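Local structure of antitoxin RnlB (Escherichia coli, 6Y2P) at residues Ile48-Leu53 / Val64-Lys69. The protein acts as the labile antitoxin of a type II toxin-antitoxin system, inhibiting the endonuclease activity of its cognate toxin RnlA but not of LsoA. Residues are numbered along the deposited sequence; the frame is centred on the assembly and turned at random.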
loop_
_atom_site.group_PDB
_atom_site.type_symbol
_atom_site.label_atom_id
_atom_site.label_comp_id
_atom_site.label_asym_id
_atom_site.label_seq_id
_atom_site.Cartn_x
_atom_site.Cartn_y
_atom_site.Cartn_z
ATOM N N ILE C 48 -29.642 6.617 22.931
ATOM C CA ILE C 48 -29.856 7.226 21.635
ATOM C C ILE C 48 -29.118 6.374 20.628
ATOM O O ILE C 48 -27.932 6.073 20.816
ATOM C CB ILE C 48 -29.340 8.676 21.611
ATOM C CG1 ILE C 48 -29.965 9.475 22.747
ATOM C CG2 ILE C 48 -29.629 9.357 20.283
ATOM C CD1 ILE C 48 -29.888 10.958 22.522
ATOM N N LEU C 49 -29.819 5.948 19.592
ATOM C CA LEU C 49 -29.199 5.293 18.451
ATOM C C LEU C 49 -28.917 6.312 17.347
ATOM O O LEU C 49 -29.802 7.087 16.973
ATOM C CB LEU C 49 -30.107 4.182 17.936
ATOM C CG LEU C 49 -29.671 3.576 16.606
ATOM C CD1 LEU C 49 -28.306 2.981 16.796
ATOM C CD2 LEU C 49 -30.708 2.526 16.150
ATOM N N PHE C 50 -27.696 6.296 16.821
ATOM C CA PHE C 50 -27.248 7.118 15.702
ATOM C C PHE C 50 -27.002 6.211 14.498
ATOM O O PHE C 50 -26.250 5.223 14.603
ATOM C CB PHE C 50 -25.927 7.843 16.019
ATOM C CG PHE C 50 -26.074 9.083 16.833
ATOM C CD1 PHE C 50 -26.070 9.018 18.217
ATOM C CD2 PHE C 50 -26.163 10.320 16.221
ATOM C CE1 PHE C 50 -26.185 10.162 18.978
ATOM C CE2 PHE C 50 -26.290 11.483 16.967
ATOM C CZ PHE C 50 -26.308 11.407 18.348
ATOM N N ASP C 51 -27.603 6.558 13.361
ATOM C CA ASP C 51 -27.275 5.949 12.069
ATOM C C ASP C 51 -26.339 6.879 11.288
ATOM O O ASP C 51 -26.743 7.964 10.865
ATOM C CB ASP C 51 -28.548 5.671 11.270
ATOM C CG ASP C 51 -28.261 5.166 9.867
ATOM O OD1 ASP C 51 -27.071 4.955 9.519
ATOM O OD2 ASP C 51 -29.223 4.941 9.121
ATOM N N LEU C 52 -25.093 6.467 11.070
ATOM C CA LEU C 52 -24.143 7.374 10.443
ATOM C C LEU C 52 -23.868 7.052 8.975
ATOM O O LEU C 52 -22.840 7.511 8.427
ATOM C CB LEU C 52 -22.843 7.383 11.241
ATOM C CG LEU C 52 -22.962 7.522 12.769
ATOM C CD1 LEU C 52 -21.598 7.339 13.465
ATOM C CD2 LEU C 52 -23.523 8.885 13.141
ATOM N N LEU C 53 -24.806 6.359 8.307
ATOM C CA LEU C 53 -24.560 5.824 6.963
ATOM C C LEU C 53 -24.013 6.885 6.007
ATOM O O LEU C 53 -23.018 6.651 5.309
ATOM C CB LEU C 53 -25.838 5.224 6.386
ATOM C CG LEU C 53 -25.688 4.856 4.903
ATOM C CD1 LEU C 53 -24.766 3.674 4.827
ATOM C CD2 LEU C 53 -27.000 4.588 4.158
ATOM N N VAL C 64 -24.270 3.499 16.028
ATOM C CA VAL C 64 -23.629 3.723 17.320
ATOM C C VAL C 64 -24.662 4.193 18.333
ATOM O O VAL C 64 -25.475 5.071 18.026
ATOM C CB VAL C 64 -22.502 4.765 17.179
ATOM C CG1 VAL C 64 -21.988 5.193 18.528
ATOM C CG2 VAL C 64 -21.381 4.203 16.344
ATOM N N THR C 65 -24.620 3.633 19.545
ATOM C CA THR C 65 -25.414 4.114 20.674
ATOM C C THR C 65 -24.609 5.024 21.590
ATOM O O THR C 65 -23.398 4.890 21.730
ATOM C CB THR C 65 -25.962 2.996 21.550
ATOM O OG1 THR C 65 -24.862 2.216 22.082
ATOM C CG2 THR C 65 -26.881 2.111 20.785
ATOM N N LEU C 66 -25.311 5.980 22.184
ATOM C CA LEU C 66 -24.760 6.785 23.267
ATOM C C LEU C 66 -25.839 7.018 24.315
ATOM O O LEU C 66 -27.021 7.185 23.988
ATOM C CB LEU C 66 -24.226 8.133 22.777
ATOM C CG LEU C 66 -23.087 8.049 21.769
ATOM C CD1 LEU C 66 -23.646 8.216 20.392
ATOM C CD2 LEU C 66 -22.055 9.087 22.069
ATOM N N GLU C 67 -25.417 7.049 25.577
ATOM C CA GLU C 67 -26.314 7.343 26.683
ATOM C C GLU C 67 -26.597 8.837 26.774
ATOM O O GLU C 67 -25.769 9.677 26.394
ATOM C CB GLU C 67 -25.718 6.838 27.988
ATOM C CG GLU C 67 -25.836 5.337 28.126
ATOM C CD GLU C 67 -25.004 4.761 29.251
ATOM O OE1 GLU C 67 -25.042 5.305 30.386
ATOM O OE2 GLU C 67 -24.328 3.741 28.991
ATOM N N MET C 68 -27.777 9.170 27.297
ATOM C CA MET C 68 -28.147 10.551 27.544
ATOM C C MET C 68 -28.666 10.651 28.968
ATOM O O MET C 68 -29.646 9.985 29.320
ATOM C CB MET C 68 -29.201 11.043 26.543
ATOM C CG MET C 68 -29.516 12.530 26.705
ATOM S SD MET C 68 -30.697 13.248 25.531
ATOM C CE MET C 68 -31.864 11.932 25.337
ATOM N N LYS C 69 -28.023 11.492 29.777
ATOM C CA LYS C 69 -28.372 11.670 31.182
ATOM C C LYS C 69 -28.714 13.136 31.414
ATOM O O LYS C 69 -27.943 14.026 31.030
ATOM C CB LYS C 69 -27.240 11.211 32.116
#
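One hydrogen bond and one CA-H...O contact hold the carbonyl oxygen I48 O: the bond comes from the backbone N-H of L66, with L66 N 3.0 Å from I48 O, and the weaker contact from the CA-H of T65. The hydrogen bond lies in the carbonyl plane and is nearly straight, 161° at the hydrogen. I48 N returns a bond to L66 O at 2.9 Å, closing the pair. Two residues along, F50 N gives to V64 O at 2.8 Å and V64 N to F50 O, so I48-L66 and F50-V64 are hydrogen-bonded antiparallel pairs. Between them L49 and T65 form a non-hydrogen-bonded pair, their CA atoms 4.5 Å apart.

These rungs join strands 46-51 and 63-69 within a mixed sheet; strand 13-19 runs parallel to 46-51 on its other side, bonding L49 and D51, and strand 72-81 flanks 63-69. One face carries I48, F50, V64 and L66. F50 has CG anti to its carbonyl carbon (chi1 -81°), and its CD1 meets L66 CD1 at 3.4 Å, the two side chains crossing at about a right angle, while V64 O lies at the ring edge, in its plane; both side chains are apolar, as suits a buried face. I48 sends CD1 obliquely against the M68 methyl, CE at 3.6 Å, a contact made by the bend at chi3 (38°) of an otherwise extended, flexible thioether. The beta-branched I48 and V64 suit the extended backbone.

On the opposite face lie L49, which packs on I90 of helix 88-99, and T65, whose OG1 is satisfied by K79 O despite its burial. Where strand 46-51 ends, D51 OD1 accepts from L53 N at 2.9 Å in an Asx turn, met from above the carboxylate plane; R62 forms a salt bridge to the same oxygen, probably stabilising its charge as the chain turns into helix 53-56.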